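Local coordinates for cytochrome c551 (Achromobacter xylosoxidans, PDB 2ZON), which is a small haem protein of the cytochrome c family that probably carries single electrons between redox partners, at residues 50-53 / 54-58. Numbering follows the deposited sequence.
Sequences ALLA and TVLKG. With HEM (protoporphyrin IX containing Fe), chain K.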
# COMPACT_ATOMS: atom_id res chain seq x y z
N ALA D 50 16.42 37.00 29.39
CA ALA D 50 17.01 37.14 28.05
C ALA D 50 16.43 36.12 27.08
O ALA D 50 16.12 36.47 25.93
CB ALA D 50 18.54 37.02 28.12
N LEU D 51 16.31 34.88 27.53
CA LEU D 51 15.75 33.80 26.71
C LEU D 51 14.30 34.12 26.33
O LEU D 51 13.92 33.98 25.16
CB LEU D 51 15.84 32.45 27.44
CG LEU D 51 17.24 31.93 27.79
CD1 LEU D 51 17.13 30.53 28.40
CD2 LEU D 51 18.21 31.95 26.59
N LEU D 52 13.52 34.56 27.31
CA LEU D 52 12.12 34.93 27.08
C LEU D 52 12.01 36.06 26.04
O LEU D 52 11.16 36.00 25.14
CB LEU D 52 11.39 35.30 28.38
CG LEU D 52 9.94 35.78 28.25
CD1 LEU D 52 9.01 34.68 27.68
CD2 LEU D 52 9.42 36.26 29.57
N ALA D 53 12.88 37.06 26.16
CA ALA D 53 12.92 38.17 25.18
C ALA D 53 13.20 37.69 23.76
O ALA D 53 12.62 38.19 22.79
CB ALA D 53 13.95 39.22 25.61
N THR D 54 14.10 36.73 23.63
CA THR D 54 14.39 36.12 22.34
C THR D 54 13.18 35.38 21.76
O THR D 54 12.92 35.45 20.55
CB THR D 54 15.62 35.20 22.44
OG1 THR D 54 16.74 36.00 22.86
CG2 THR D 54 15.93 34.54 21.10
N VAL D 55 12.45 34.66 22.62
CA VAL D 55 11.28 33.89 22.18
C VAL D 55 10.20 34.84 21.66
O VAL D 55 9.66 34.65 20.58
CB VAL D 55 10.73 32.97 23.30
CG1 VAL D 55 9.38 32.35 22.92
CG2 VAL D 55 11.75 31.87 23.61
N LEU D 56 9.95 35.91 22.43
CA LEU D 56 8.96 36.91 22.05
C LEU D 56 9.28 37.56 20.71
O LEU D 56 8.41 37.70 19.85
CB LEU D 56 8.87 37.99 23.13
CG LEU D 56 8.08 37.68 24.39
CD1 LEU D 56 8.26 38.81 25.39
CD2 LEU D 56 6.60 37.49 24.07
N LYS D 57 10.55 37.92 20.52
CA LYS D 57 11.01 38.60 19.31
C LYS D 57 11.02 37.67 18.11
O LYS D 57 10.62 38.06 17.00
CB LYS D 57 12.41 39.19 19.53
CG LYS D 57 12.98 39.91 18.31
CD LYS D 57 14.19 40.76 18.68
CE LYS D 57 14.56 41.76 17.55
NZ LYS D 57 15.03 41.08 16.30
N GLY D 58 11.46 36.43 18.33
CA GLY D 58 11.78 35.50 17.25
C GLY D 58 13.27 35.62 16.99
O GLY D 58 13.87 36.65 17.31
CHA HEM K . 15.94 29.04 20.10
CHB HEM K . 12.28 28.41 23.15
CHC HEM K . 9.40 27.52 19.42
CHD HEM K . 13.26 27.06 16.62
C1A HEM K . 15.22 29.03 21.30
C2A HEM K . 15.67 29.44 22.56
C3A HEM K . 14.60 29.25 23.42
C4A HEM K . 13.54 28.75 22.69
CMA HEM K . 14.55 29.54 24.93
CAA HEM K . 17.06 29.97 22.89
CBA HEM K . 17.16 31.44 22.53
CGA HEM K . 18.50 31.70 21.84
O1A HEM K . 18.86 30.90 20.94
O2A HEM K . 19.14 32.69 22.24
C1B HEM K . 11.11 28.21 22.43
C2B HEM K . 9.81 28.17 22.92
C3B HEM K . 8.97 27.94 21.85
C4B HEM K . 9.79 27.78 20.73
CMB HEM K . 9.44 28.43 24.40
CAB HEM K . 7.45 27.75 21.92
CBB HEM K . 6.69 28.91 22.59
C1C HEM K . 10.16 27.25 18.28
C2C HEM K . 9.71 26.82 17.03
C3C HEM K . 10.81 26.70 16.19
C4C HEM K . 11.91 27.04 16.98
CMC HEM K . 8.24 26.54 16.68
CAC HEM K . 10.74 26.15 14.76
CBC HEM K . 9.89 26.92 13.74
C1D HEM K . 14.35 27.64 17.26
C2D HEM K . 15.62 27.90 16.73
C3D HEM K . 16.40 28.47 17.72
C4D HEM K . 15.59 28.54 18.85
CMD HEM K . 16.06 27.60 15.29
CAD HEM K . 17.86 28.95 17.60
CBD HEM K . 17.88 30.37 17.00
CGD HEM K . 19.19 30.72 16.27
O1D HEM K . 20.25 30.62 16.92
O2D HEM K . 19.11 31.08 15.07
NA HEM K . 13.95 28.63 21.41
NB HEM K . 11.07 27.97 21.10
NC HEM K . 11.50 27.37 18.22
ND HEM K . 14.37 28.04 18.54
FE HEM K . 12.75 27.99 19.85
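Thr54 begins the last turn of helix 48-57, its N bonded to Ala50 O at 3.1 Å. One branch of its side chain faces the helix and the other the haem: with chi1 near -60°, OG1 stands beside the backbone N, 3.2 Å from Ala50 O, while CG2 lies anti to that N and packs 3.6 Å from HEM CBA, the middle carbon of a propionate. A short residue with one polar and one methyl branch suits this place beside the propionate. Val55 N reaches Leu51 O in the plane of its carbonyl. Branching at CB, the valine spreads two methyls toward the porphyrin; CG2, anti to the carbonyl carbon, comes 3.5 Å from the methine bridge HEM CHB, and CG1 sits near the ring methyl CMB. The compact, rigid side chain fits this close approach, and Leu51, one turn earlier, brings its CB to 4.1 Å from HEM CMA.

Leu56 donates to Leu52 O in the straightest of the four bonds (N-H...O 168°). Its side chain continues the apolar surface begun by Leu52, though the two meet loosely, CG of Leu52 lying 4.5 Å from CD1 of Leu56. Lys57 closes the series on Ala53 O; its side chain leads away from the helix, as suits a charged residue at an exposed position. Gly58 N still bonds to Thr54 O (2.8 Å), but its positive phi of 95° ends the helix; a CB there would jam against Lys57 O.

One face of the helix, with Thr54 and Val55, thus lines the haem pocket; another packs on its neighbours, Leu51 on Phe43 of helix 37-46 and on Val79 and Met83 of helix 72-85, Leu52 on Arg76 and Leu56 on Leu75 of that last helix, while Ala53 and Lys57 point outward.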